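Local coordinates for type III Pentaketide Synthase (Neurospora crassa, PDB 3EUO), which probably acts as an acyltransferase of the chalcone and stilbene synthase family, building pentaketides by successive condensations on an acyl starter, at residues Ala222-Leu227 with Ser337-Leu342; Ser283-Pro288 with Lys355-Val360; Gly298-Leu303 with Asp322-His327; Gly305-Ser308 with Thr313-His316; His316-Tyr321 with Lys345-Leu350. One frame throughout, in Å; residues are numbered along the deposited sequence.

Contact 1 of 5, residues Ala222-Leu227 with Ser337-Leu342; sequences AIYDLL and SVLNRL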
# COMPACT_ATOMS: atom_id res chain seq x y z
N ALA A 222 24.61 -16.11 0.71
CA ALA A 222 23.20 -15.79 0.53
C ALA A 222 22.45 -17.11 0.53
O ALA A 222 23.06 -18.17 0.37
CB ALA A 222 22.98 -15.04 -0.76
N ILE A 223 21.14 -17.04 0.72
CA ILE A 223 20.32 -18.25 0.72
C ILE A 223 19.80 -18.52 -0.69
O ILE A 223 19.93 -19.63 -1.20
CB ILE A 223 19.16 -18.17 1.75
CG1 ILE A 223 19.70 -18.02 3.17
CG2 ILE A 223 18.33 -19.43 1.72
CD1 ILE A 223 19.69 -16.63 3.67
N TYR A 224 19.23 -17.49 -1.31
CA TYR A 224 18.75 -17.58 -2.69
C TYR A 224 19.23 -16.36 -3.45
O TYR A 224 19.35 -15.28 -2.87
CB TYR A 224 17.22 -17.57 -2.74
CG TYR A 224 16.51 -18.68 -2.01
CD1 TYR A 224 16.40 -19.96 -2.57
CD2 TYR A 224 15.91 -18.45 -0.77
CE1 TYR A 224 15.73 -20.98 -1.90
CE2 TYR A 224 15.23 -19.47 -0.10
CZ TYR A 224 15.14 -20.73 -0.67
OH TYR A 224 14.47 -21.74 -0.00
N ASP A 225 19.51 -16.54 -4.74
CA ASP A 225 19.65 -15.41 -5.66
C ASP A 225 18.33 -15.23 -6.41
O ASP A 225 17.71 -16.21 -6.83
CB ASP A 225 20.78 -15.66 -6.66
CG ASP A 225 22.13 -15.81 -5.99
OD1 ASP A 225 22.52 -14.90 -5.22
OD2 ASP A 225 22.80 -16.83 -6.22
N LEU A 226 17.88 -13.98 -6.55
CA LEU A 226 16.64 -13.71 -7.27
C LEU A 226 16.98 -13.39 -8.73
O LEU A 226 17.64 -12.39 -9.00
CB LEU A 226 15.86 -12.57 -6.61
CG LEU A 226 14.57 -12.06 -7.28
CD1 LEU A 226 13.57 -13.19 -7.55
CD2 LEU A 226 13.93 -10.96 -6.42
N LEU A 227 16.54 -14.24 -9.65
CA LEU A 227 16.98 -14.14 -11.04
C LEU A 227 15.98 -13.45 -11.95
O LEU A 227 16.36 -12.80 -12.93
CB LEU A 227 17.31 -15.52 -11.61
CG LEU A 227 18.39 -16.33 -10.88
CD1 LEU A 227 18.60 -17.68 -11.58
CD2 LEU A 227 19.70 -15.56 -10.78
N SER A 337 7.38 -18.21 4.44
CA SER A 337 7.39 -19.36 5.33
C SER A 337 7.75 -20.63 4.57
O SER A 337 8.57 -21.43 5.04
CB SER A 337 6.03 -19.50 6.03
OG SER A 337 6.06 -20.54 6.98
N VAL A 338 7.15 -20.80 3.39
CA VAL A 338 7.51 -21.88 2.45
C VAL A 338 9.00 -21.83 2.05
O VAL A 338 9.71 -22.84 2.14
CB VAL A 338 6.58 -21.88 1.22
CG1 VAL A 338 7.06 -22.89 0.16
CG2 VAL A 338 5.13 -22.18 1.64
N LEU A 339 9.49 -20.66 1.62
CA LEU A 339 10.90 -20.51 1.24
C LEU A 339 11.88 -20.77 2.39
O LEU A 339 12.98 -21.33 2.17
CB LEU A 339 11.16 -19.15 0.60
CG LEU A 339 10.56 -18.96 -0.80
CD1 LEU A 339 10.63 -17.49 -1.15
CD2 LEU A 339 11.31 -19.80 -1.84
N ASN A 340 11.49 -20.37 3.60
CA ASN A 340 12.29 -20.63 4.79
C ASN A 340 12.34 -22.14 5.08
O ASN A 340 13.40 -22.71 5.33
CB ASN A 340 11.72 -19.88 5.99
CG ASN A 340 12.61 -19.95 7.22
OD1 ASN A 340 13.83 -19.78 7.13
ND2 ASN A 340 12.01 -20.20 8.37
N ARG A 341 11.18 -22.78 5.02
CA ARG A 341 11.08 -24.21 5.32
C ARG A 341 11.79 -25.06 4.26
O ARG A 341 12.40 -26.08 4.59
CB ARG A 341 9.62 -24.63 5.46
CG ARG A 341 9.38 -26.10 5.81
CD ARG A 341 9.63 -26.40 7.29
NE ARG A 341 9.15 -27.74 7.63
CZ ARG A 341 9.89 -28.70 8.17
NH1 ARG A 341 11.17 -28.49 8.46
NH2 ARG A 341 9.35 -29.88 8.43
N LEU A 342 11.73 -24.63 3.00
CA LEU A 342 12.31 -25.39 1.89
C LEU A 342 13.79 -25.69 2.10
O LEU A 342 14.27 -26.76 1.73
CB LEU A 342 12.11 -24.66 0.56
CG LEU A 342 12.59 -25.33 -0.73
CD1 LEU A 342 11.87 -26.64 -1.00
CD2 LEU A 342 12.43 -24.38 -1.92
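Tyr224 reaches out from the start of a strand and ends on the backbone of Leu339, in helix 334-342. Its CG stands anti to the carbonyl carbon (chi1 -59°), and from CB onward the ring heads straight for segment 337-342, bridging a gap of 9.3 Å between the CA atoms of Tyr224 and Leu339. Far along the ring, Tyr224 CE2 and CZ lie 3.7 and 3.6 Å from Leu339 O. CE2 also comes to 4.1 Å from CB of Leu339, and CZ lies 4.1 Å from CD2 of the same leucine. At the tip, Tyr224 OH donates a hydrogen bond of 2.7 Å to Leu339 O. The donor lies in the carbonyl plane, on a lone pair, with a C=O...O angle of 135°, and the carbonyl oxygen in turn sits at the ring's edge, in plane. Leu342 comes in beside the hydroxyl, its CB and CD2 each 3.8 Å from Tyr224 OH, so that a buried polar pair is bordered by leucine carbons. Ile223 and Tyr224 both pair with Ile5 of strand 4-11 in a classic beta bulge. Tyr224 and Leu339 also share Leu376 of strand 370-378 as a neighbour, while Val338 and Leu342 turn to helix 318-327: helix 334-342 is thus held between the large mixed sheet and that helix.

Contact 2 of 5, residues Ser283-Pro288 with Lys355-Val360; sequences SSYQKP and KVKEYV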
# COMPACT_ATOMS: atom_id res chain seq x y z
N SER A 283 21.36 -27.09 -18.68
CA SER A 283 20.52 -28.04 -19.40
C SER A 283 19.61 -28.86 -18.49
O SER A 283 18.53 -29.29 -18.90
CB SER A 283 21.36 -28.97 -20.28
OG SER A 283 22.38 -29.61 -19.55
N SER A 284 20.06 -29.08 -17.26
CA SER A 284 19.29 -29.88 -16.29
C SER A 284 18.11 -29.12 -15.67
O SER A 284 17.36 -29.68 -14.86
CB SER A 284 20.23 -30.44 -15.21
OG SER A 284 21.06 -29.43 -14.68
N TYR A 285 17.94 -27.86 -16.04
CA TYR A 285 16.81 -27.05 -15.59
C TYR A 285 16.08 -26.46 -16.79
O TYR A 285 16.25 -25.29 -17.13
CB TYR A 285 17.27 -25.98 -14.59
CG TYR A 285 17.81 -26.59 -13.32
CD1 TYR A 285 16.96 -26.91 -12.25
CD2 TYR A 285 19.17 -26.91 -13.20
CE1 TYR A 285 17.45 -27.49 -11.10
CE2 TYR A 285 19.66 -27.50 -12.04
CZ TYR A 285 18.80 -27.79 -11.00
OH TYR A 285 19.30 -28.37 -9.86
N GLN A 286 15.26 -27.31 -17.41
CA GLN A 286 14.59 -26.99 -18.67
C GLN A 286 13.09 -27.21 -18.62
O GLN A 286 12.34 -26.56 -19.35
CB GLN A 286 15.15 -27.87 -19.79
CG GLN A 286 16.21 -27.20 -20.64
CD GLN A 286 16.09 -27.59 -22.11
OE1 GLN A 286 16.43 -26.81 -23.00
NE2 GLN A 286 15.59 -28.80 -22.37
N LYS A 287 12.66 -28.14 -17.77
CA LYS A 287 11.25 -28.53 -17.70
C LYS A 287 10.72 -28.36 -16.26
O LYS A 287 11.51 -28.37 -15.32
CB LYS A 287 11.05 -29.96 -18.22
CG LYS A 287 11.64 -31.06 -17.35
CD LYS A 287 11.31 -32.46 -17.88
CE LYS A 287 12.02 -33.55 -17.09
NZ LYS A 287 13.51 -33.45 -17.22
N PRO A 288 9.39 -28.19 -16.10
CA PRO A 288 8.79 -27.94 -14.78
C PRO A 288 9.28 -28.89 -13.68
O PRO A 288 9.63 -28.43 -12.59
CB PRO A 288 7.30 -28.14 -15.04
CG PRO A 288 7.12 -27.74 -16.45
CD PRO A 288 8.37 -28.19 -17.17
N LYS A 355 17.08 -35.43 -5.26
CA LYS A 355 17.76 -34.28 -5.84
C LYS A 355 17.18 -32.95 -5.37
O LYS A 355 16.11 -32.53 -5.81
CB LYS A 355 17.81 -34.37 -7.37
CG LYS A 355 19.01 -35.18 -7.89
CD LYS A 355 20.32 -34.68 -7.26
CE LYS A 355 21.46 -35.68 -7.38
NZ LYS A 355 22.56 -35.34 -6.43
N VAL A 356 17.89 -32.33 -4.43
CA VAL A 356 17.58 -30.98 -3.99
C VAL A 356 17.97 -30.04 -5.12
O VAL A 356 19.13 -30.01 -5.54
CB VAL A 356 18.36 -30.59 -2.71
CG1 VAL A 356 18.06 -29.15 -2.30
CG2 VAL A 356 18.02 -31.54 -1.57
N LYS A 357 16.99 -29.29 -5.62
CA LYS A 357 17.18 -28.49 -6.82
C LYS A 357 17.88 -27.16 -6.55
O LYS A 357 17.69 -26.53 -5.51
CB LYS A 357 15.84 -28.26 -7.54
CG LYS A 357 15.09 -29.56 -7.88
CD LYS A 357 15.99 -30.59 -8.59
CE LYS A 357 15.17 -31.76 -9.14
NZ LYS A 357 14.44 -32.50 -8.08
N GLU A 358 18.69 -26.75 -7.52
CA GLU A 358 19.45 -25.51 -7.46
C GLU A 358 18.58 -24.31 -7.84
O GLU A 358 18.95 -23.16 -7.57
CB GLU A 358 20.64 -25.61 -8.41
CG GLU A 358 21.80 -24.71 -8.07
CD GLU A 358 23.14 -25.30 -8.48
OE1 GLU A 358 23.21 -26.50 -8.85
OE2 GLU A 358 24.14 -24.55 -8.43
N TYR A 359 17.45 -24.58 -8.48
CA TYR A 359 16.56 -23.53 -8.96
C TYR A 359 15.14 -23.77 -8.49
O TYR A 359 14.63 -24.89 -8.55
CB TYR A 359 16.63 -23.42 -10.49
CG TYR A 359 17.98 -22.99 -11.00
CD1 TYR A 359 18.29 -21.64 -11.20
CD2 TYR A 359 18.98 -23.94 -11.27
CE1 TYR A 359 19.55 -21.25 -11.65
CE2 TYR A 359 20.23 -23.55 -11.71
CZ TYR A 359 20.50 -22.21 -11.91
OH TYR A 359 21.75 -21.83 -12.35
N VAL A 360 14.52 -22.70 -8.02
CA VAL A 360 13.23 -22.77 -7.34
C VAL A 360 12.27 -21.79 -8.00
O VAL A 360 12.58 -20.62 -8.19
CB VAL A 360 13.38 -22.43 -5.83
CG1 VAL A 360 12.07 -22.63 -5.09
CG2 VAL A 360 14.48 -23.26 -5.19
O HOH W 1 21.70 -29.09 -9.72
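Tyr285, in the loop before strand 292-295, and Tyr359, at the start of strand 359-366, bring their backbones to 7.5 Å between CA atoms, with no backbone pairing between the two segments. CG of Tyr285 is anti to the carbonyl carbon (chi1 -65°), which points the ring at segment 355-360. The two rings meet edge to face: the edge of Tyr359 points at the face of Tyr285, the centroids 4.8 Å apart and the planes at 61°. CD2 of Tyr359 makes the closest approach, 3.4 Å above the plane of the Tyr285 ring and over its centre. Beyond the ring, the phenol serves as an acceptor: Glu358 N donates to Tyr285 OH over 2.9 Å, nearly straight at 170°. CB of Glu358 follows at 3.4 Å from the same OH, and CB of Lys357 lies at the ring's edge, 4.0 Å from Tyr285 CE1. Lys357 folds back, its NZ giving a hydrogen bond to Lys355 O, while its own N-H goes to Asp292. With an alanine here in place of Tyr285, the N-H of Glu358 would probably lose its acceptor and the ring edge of Tyr359 the aromatic face it points at. Tyr285 thus meets the start of strand 359-366 in two ways, its pi face taking the C-H edge of Tyr359 and its oxygen taking a backbone N-H; a water by the hydroxyl, in the ring plane, donates to the carboxylate of Glu358, on the exposed side of the contact.

Contact 3 of 5, residues Gly298-Leu303 with Asp322-His327; sequences GGATIL and DRYINH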
# COMPACT_ATOMS: atom_id res chain seq x y z
N GLY A 298 -2.83 -21.79 -1.45
CA GLY A 298 -4.08 -21.06 -1.27
C GLY A 298 -5.23 -21.97 -0.87
O GLY A 298 -6.12 -21.55 -0.12
N GLY A 299 -5.19 -23.20 -1.37
CA GLY A 299 -6.13 -24.27 -1.02
C GLY A 299 -5.55 -25.58 -1.53
O GLY A 299 -4.63 -25.57 -2.35
N ALA A 300 -6.09 -26.72 -1.08
CA ALA A 300 -5.57 -28.02 -1.52
C ALA A 300 -5.63 -28.19 -3.04
O ALA A 300 -4.73 -28.78 -3.63
CB ALA A 300 -6.26 -29.17 -0.81
N THR A 301 -6.69 -27.67 -3.66
CA THR A 301 -6.87 -27.77 -5.11
C THR A 301 -5.79 -27.01 -5.87
O THR A 301 -5.54 -27.30 -7.04
CB THR A 301 -8.26 -27.30 -5.59
OG1 THR A 301 -8.39 -25.89 -5.39
CG2 THR A 301 -9.37 -28.03 -4.83
N ILE A 302 -5.18 -26.02 -5.22
CA ILE A 302 -4.10 -25.26 -5.84
C ILE A 302 -2.86 -26.13 -6.01
O ILE A 302 -2.22 -26.13 -7.06
CB ILE A 302 -3.74 -23.98 -5.03
CG1 ILE A 302 -4.96 -23.05 -4.90
CG2 ILE A 302 -2.54 -23.25 -5.66
CD1 ILE A 302 -5.61 -22.63 -6.22
N LEU A 303 -2.55 -26.88 -4.96
CA LEU A 303 -1.40 -27.78 -4.98
C LEU A 303 -1.63 -28.95 -5.93
O LEU A 303 -0.79 -29.22 -6.78
CB LEU A 303 -1.06 -28.27 -3.57
CG LEU A 303 -0.73 -27.18 -2.55
CD1 LEU A 303 -0.50 -27.79 -1.19
CD2 LEU A 303 0.47 -26.33 -2.99
N ASP A 322 3.99 -28.87 3.63
CA ASP A 322 4.36 -28.79 5.04
C ASP A 322 3.70 -27.60 5.73
O ASP A 322 3.14 -27.74 6.82
CB ASP A 322 5.88 -28.70 5.19
CG ASP A 322 6.32 -28.66 6.63
OD1 ASP A 322 6.53 -29.75 7.21
OD2 ASP A 322 6.46 -27.55 7.19
N ARG A 323 3.77 -26.44 5.09
CA ARG A 323 3.13 -25.22 5.60
C ARG A 323 1.61 -25.36 5.67
O ARG A 323 0.99 -25.07 6.69
CB ARG A 323 3.52 -24.02 4.73
CG ARG A 323 4.60 -23.15 5.33
CD ARG A 323 5.91 -23.88 5.51
NE ARG A 323 6.65 -23.27 6.60
CZ ARG A 323 6.73 -23.75 7.83
NH1 ARG A 323 6.15 -24.90 8.15
NH2 ARG A 323 7.42 -23.09 8.74
N TYR A 324 1.03 -25.83 4.57
CA TYR A 324 -0.41 -25.92 4.44
C TYR A 324 -1.02 -26.86 5.49
O TYR A 324 -1.98 -26.50 6.18
CB TYR A 324 -0.75 -26.40 3.04
CG TYR A 324 -2.23 -26.54 2.78
CD1 TYR A 324 -3.05 -25.42 2.62
CD2 TYR A 324 -2.81 -27.79 2.67
CE1 TYR A 324 -4.42 -25.56 2.38
CE2 TYR A 324 -4.18 -27.95 2.44
CZ TYR A 324 -4.97 -26.83 2.29
OH TYR A 324 -6.31 -27.00 2.05
N ILE A 325 -0.45 -28.06 5.61
CA ILE A 325 -0.99 -29.05 6.53
C ILE A 325 -0.85 -28.62 7.99
O ILE A 325 -1.79 -28.77 8.77
CB ILE A 325 -0.34 -30.45 6.31
CG1 ILE A 325 -0.72 -30.99 4.93
CG2 ILE A 325 -0.79 -31.43 7.41
CD1 ILE A 325 0.03 -32.25 4.51
N ASN A 326 0.31 -28.07 8.35
CA ASN A 326 0.61 -27.79 9.73
C ASN A 326 0.28 -26.38 10.22
O ASN A 326 0.26 -26.14 11.43
CB ASN A 326 2.08 -28.12 10.00
CG ASN A 326 2.38 -29.59 9.74
OD1 ASN A 326 3.05 -29.94 8.77
ND2 ASN A 326 1.84 -30.46 10.59
N HIS A 327 0.00 -25.46 9.29
CA HIS A 327 -0.25 -24.06 9.66
C HIS A 327 -1.41 -23.40 8.93
O HIS A 327 -1.90 -22.35 9.36
CB HIS A 327 1.02 -23.22 9.45
CG HIS A 327 2.20 -23.70 10.22
ND1 HIS A 327 2.42 -23.36 11.54
CD2 HIS A 327 3.21 -24.54 9.88
CE1 HIS A 327 3.52 -23.94 11.97
NE2 HIS A 327 4.02 -24.66 10.98
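The ring of Tyr324 meets the start of helix 300-310 obliquely: its CE1 lies 4.0 Å from CA of Gly299, and its CE2 4.0 Å from CB of Ala300. The imidazole of His327 stacks with Tyr12, away from this contact at the end of segment 322-327. With CG anti to the nitrogen of its own backbone (chi1 -180°), Tyr324 swings out of helix 318-327 so that its hydroxyl ends beside the first turn of the neighbouring helix. There Tyr324 OH comes to 3.2 Å from Ala300 N and 3.6 Å from Ala300 CB, though its strong polar partner is Thr46 O, to which it is hydrogen-bonded. Nearer the root, CB of Tyr324 lies 4.5 Å from CD1 of Leu303, a loose apolar approach. Gly299 is the N-cap residue, and its O accepts from Ile302 N. Gly298 and Gly299 end a His-Pro-Gly-Gly sequence whose histidine, in chalcone synthases, belongs to the catalytic Cys-His-Asn triad; a weak hydrogen bond from Asn329 to Gly298 O is consistent with a place near that site. The positive end of the helix would probably polarise the phenol oxygen that sits against it. Elsewhere on helix 318-327, Asp322 ties back to Arg341 of helix 334-342.

Contact 4 of 5, residues Gly305-Ser308 with Thr313-His316; sequences GAES and TPEH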
# COMPACT_ATOMS: atom_id res chain seq x y z
N GLY A 305 -3.80 -29.09 -8.32
CA GLY A 305 -3.89 -28.46 -9.63
C GLY A 305 -2.54 -28.18 -10.28
O GLY A 305 -2.38 -28.39 -11.49
N ALA A 306 -1.59 -27.70 -9.48
CA ALA A 306 -0.23 -27.44 -9.97
C ALA A 306 0.47 -28.73 -10.38
O ALA A 306 1.12 -28.79 -11.42
CB ALA A 306 0.59 -26.69 -8.93
N GLU A 307 0.31 -29.77 -9.56
CA GLU A 307 0.83 -31.11 -9.86
C GLU A 307 0.30 -31.61 -11.21
O GLU A 307 1.06 -32.19 -11.99
CB GLU A 307 0.43 -32.10 -8.77
CG GLU A 307 1.12 -31.87 -7.44
CD GLU A 307 0.44 -32.60 -6.29
OE1 GLU A 307 -0.42 -33.47 -6.53
OE2 GLU A 307 0.79 -32.30 -5.14
N SER A 308 -0.99 -31.39 -11.46
CA SER A 308 -1.64 -31.81 -12.70
C SER A 308 -1.18 -30.98 -13.89
O SER A 308 -0.74 -31.53 -14.90
CB SER A 308 -3.16 -31.75 -12.55
OG SER A 308 -3.81 -32.06 -13.77
N THR A 313 5.17 -33.95 -8.82
CA THR A 313 4.81 -34.76 -7.66
C THR A 313 4.58 -33.83 -6.47
O THR A 313 5.02 -32.68 -6.50
CB THR A 313 5.92 -35.78 -7.28
OG1 THR A 313 7.08 -35.09 -6.79
CG2 THR A 313 6.31 -36.66 -8.48
N PRO A 314 3.90 -34.33 -5.41
CA PRO A 314 3.74 -33.50 -4.21
C PRO A 314 5.08 -33.11 -3.60
O PRO A 314 5.19 -32.05 -2.98
CB PRO A 314 3.00 -34.42 -3.24
CG PRO A 314 2.35 -35.44 -4.09
CD PRO A 314 3.25 -35.64 -5.26
N GLU A 315 6.09 -33.96 -3.78
CA GLU A 315 7.41 -33.72 -3.24
C GLU A 315 8.10 -32.52 -3.89
O GLU A 315 8.97 -31.90 -3.28
CB GLU A 315 8.28 -34.98 -3.36
CG GLU A 315 7.93 -36.05 -2.33
CD GLU A 315 6.69 -36.86 -2.69
OE1 GLU A 315 6.29 -36.86 -3.88
OE2 GLU A 315 6.11 -37.50 -1.78
N HIS A 316 7.70 -32.21 -5.13
CA HIS A 316 8.18 -31.01 -5.81
C HIS A 316 7.80 -29.75 -5.05
O HIS A 316 8.53 -28.77 -5.08
CB HIS A 316 7.64 -30.94 -7.24
CG HIS A 316 8.39 -31.78 -8.22
ND1 HIS A 316 8.22 -33.14 -8.31
CD2 HIS A 316 9.31 -31.45 -9.15
CE1 HIS A 316 9.01 -33.62 -9.25
NE2 HIS A 316 9.69 -32.62 -9.78
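Glu307 and Pro314 make the van der Waals part of this contact, carboxylate against proline ring, the two side chains crossing at about a right angle. The acid reaches over with CG anti to the carbonyl carbon (chi1 -69°) and the chain extended from there, which carries OE2 to 3.3 Å from Pro314 CA. The same oxygen runs on along the ring, 3.6 Å from Pro314 CB and 3.7 Å from Pro314 CG. Lower down, Glu307 CG passes 4.1 Å from Thr313 O. Between backbones, Glu307 and Thr313 come closest, 5.8 Å from CA to CA. The hydrogen bonds lie inside segment 313-316 or lead outward. Thr313 OG1 and His316 ND1 are bonded at 2.7 Å, and Thr313 O accepts from His316 N at 3.0 Å, so one residue holds both the side chain and the backbone of the other as the chain winds into its 3-10 turn. The imidazole is fixed from its other nitrogen as well, NE2 being bonded to Ala289 O. Glu307 OE2 finds its own polar partner in Tyr321 OH, on helix 318-327. This is the tight connection between helices 300-310 and 318-327, at the protein surface. Its chemistry is lopsided: the acid gets its hydrogen bond from the tyrosine and only C-H neighbours from the proline, whose CA-H, next to an amide nitrogen, is probably slightly attractive to OE2.

Contact 5 of 5, residues His316-Tyr321 with Lys345-Leu350; sequences HMRASY and KDMDAL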
# COMPACT_ATOMS: atom_id res chain seq x y z
N HIS A 316 7.70 -32.21 -5.13
CA HIS A 316 8.18 -31.01 -5.81
C HIS A 316 7.80 -29.75 -5.05
O HIS A 316 8.53 -28.77 -5.08
CB HIS A 316 7.64 -30.94 -7.24
CG HIS A 316 8.39 -31.78 -8.22
ND1 HIS A 316 8.22 -33.14 -8.31
CD2 HIS A 316 9.31 -31.45 -9.15
CE1 HIS A 316 9.01 -33.62 -9.25
NE2 HIS A 316 9.69 -32.62 -9.78
N MET A 317 6.64 -29.80 -4.39
CA MET A 317 6.17 -28.69 -3.56
C MET A 317 6.10 -29.08 -2.08
O MET A 317 5.18 -28.66 -1.38
CB MET A 317 4.79 -28.23 -4.03
CG MET A 317 4.74 -27.60 -5.41
SD MET A 317 3.04 -27.33 -5.97
CE MET A 317 2.28 -28.78 -5.41
N ARG A 318 7.07 -29.86 -1.61
CA ARG A 318 7.07 -30.42 -0.24
C ARG A 318 6.94 -29.39 0.89
O ARG A 318 6.26 -29.63 1.89
CB ARG A 318 8.32 -31.30 -0.02
CG ARG A 318 9.64 -30.56 -0.18
CD ARG A 318 10.78 -31.54 -0.37
NE ARG A 318 12.03 -30.88 -0.73
CZ ARG A 318 12.33 -30.45 -1.96
NH1 ARG A 318 11.47 -30.58 -2.96
NH2 ARG A 318 13.51 -29.87 -2.18
N ALA A 319 7.61 -28.25 0.74
CA ALA A 319 7.52 -27.17 1.73
C ALA A 319 6.15 -26.49 1.74
O ALA A 319 5.69 -26.00 2.78
CB ALA A 319 8.64 -26.16 1.51
N SER A 320 5.49 -26.46 0.58
CA SER A 320 4.14 -25.91 0.45
C SER A 320 3.15 -26.80 1.18
O SER A 320 2.32 -26.32 1.94
CB SER A 320 3.75 -25.80 -1.02
OG SER A 320 4.60 -24.89 -1.70
N TYR A 321 3.26 -28.11 0.97
CA TYR A 321 2.48 -29.09 1.74
C TYR A 321 2.72 -29.00 3.24
O TYR A 321 1.77 -29.05 4.02
CB TYR A 321 2.75 -30.51 1.23
CG TYR A 321 1.85 -30.88 0.09
CD1 TYR A 321 2.31 -30.88 -1.23
CD2 TYR A 321 0.51 -31.22 0.31
CE1 TYR A 321 1.47 -31.21 -2.29
CE2 TYR A 321 -0.34 -31.56 -0.74
CZ TYR A 321 0.15 -31.55 -2.04
OH TYR A 321 -0.69 -31.88 -3.08
N LYS A 345 16.84 -29.02 6.61
CA LYS A 345 17.34 -30.37 6.33
C LYS A 345 16.26 -31.43 6.11
O LYS A 345 16.40 -32.29 5.24
CB LYS A 345 18.31 -30.84 7.42
CG LYS A 345 19.56 -29.99 7.59
CD LYS A 345 20.59 -30.20 6.48
CE LYS A 345 21.85 -29.37 6.71
NZ LYS A 345 21.60 -27.89 6.60
N ASP A 346 15.18 -31.38 6.88
CA ASP A 346 14.16 -32.42 6.73
C ASP A 346 13.35 -32.27 5.44
O ASP A 346 12.73 -33.23 4.97
CB ASP A 346 13.27 -32.57 7.98
CG ASP A 346 12.63 -31.28 8.41
OD1 ASP A 346 12.67 -30.31 7.62
OD2 ASP A 346 12.09 -31.23 9.54
N MET A 347 13.39 -31.08 4.86
CA MET A 347 12.84 -30.89 3.52
C MET A 347 13.79 -31.44 2.44
O MET A 347 13.34 -32.09 1.49
CB MET A 347 12.43 -29.43 3.26
CG MET A 347 11.14 -28.99 4.00
SD MET A 347 9.62 -29.90 3.62
CE MET A 347 9.47 -30.95 5.07
N ASP A 348 15.10 -31.23 2.62
CA ASP A 348 16.10 -31.83 1.72
C ASP A 348 15.87 -33.33 1.59
O ASP A 348 16.03 -33.90 0.50
CB ASP A 348 17.53 -31.57 2.21
CG ASP A 348 17.93 -30.09 2.14
OD1 ASP A 348 17.22 -29.29 1.50
OD2 ASP A 348 18.98 -29.74 2.72
N ALA A 349 15.44 -33.95 2.69
CA ALA A 349 15.21 -35.40 2.76
C ALA A 349 14.02 -35.89 1.93
O ALA A 349 13.91 -37.08 1.63
CB ALA A 349 15.04 -35.84 4.22
N LEU A 350 13.14 -34.97 1.56
CA LEU A 350 11.97 -35.32 0.76
C LEU A 350 12.08 -34.87 -0.70
O LEU A 350 11.11 -34.96 -1.45
CB LEU A 350 10.69 -34.77 1.42
CG LEU A 350 10.29 -35.39 2.76
CD1 LEU A 350 9.29 -34.50 3.48
CD2 LEU A 350 9.74 -36.80 2.58
O HOH W 2 14.78 -29.07 0.30
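Arg318 sets off toward Met347 with CG lodged between its backbone N and carbonyl carbon (chi1 60°), then runs extended as far as NE; Met347 bends instead, at chi2 (-60°) and again at chi3, and the two side chains slide past each other in opposite directions. The bends put SD of Met347 3.8 Å from Arg318 O and 3.9 Å from Arg318 CG, with Ala319 CB a little farther off. Farther along the arginine, CD packs on Leu350, 3.7 Å from its CB. NE then gives a hydrogen bond of 2.8 Å to Met347 O, weak because the N-H is bent away from the acceptor (128°), although the oxygen lies near the guanidinium plane, at its edge. That carbonyl also takes Leu350 N, at 2.9 Å. Past NE, Arg318 NH2 donates to a water, which passes the link on to Asp348 OD1 at 2.7 Å, while NH1 binds Glu315 O and forms a salt bridge with Asp292. A leucine in place of Arg318 would probably leave Asp292 without its charged mate and the water bridge to Asp348 broken. A largely buried guanidinium thus has a partner at each of its three nitrogens, the one at NE weak, its charge met directly by Asp292 and at one remove by Asp348, which itself pairs with Arg378; the joint between the two helices rests on sulfur and methylene packing near the arginine's root and polar links at its guanidinium end.

Contacts 1 and 5 are buried, contacts 2 and 3 partly so, and contact 4 lies at the surface. Helix 318-327 is common to contacts 3 and 5, and helix 300-310 to contacts 3 and 4; contacts 4 and 5 share His316. Contacts 1 and 2 reach the same sheet. Salt bridges from Arg341 tie contact 1 to contacts 3 and 5. Three contacts turn on tyrosines: in contact 1 the phenol donates a hydrogen bond to a helix carbonyl, in contact 2 it accepts a strand N-H, and in contact 3 it binds a loop carbonyl. In buried contact 5 an arginine's polar atoms are met by backbone oxygens, aspartates and a water, whereas at the surface contact 4 sets a carboxylate against a proline.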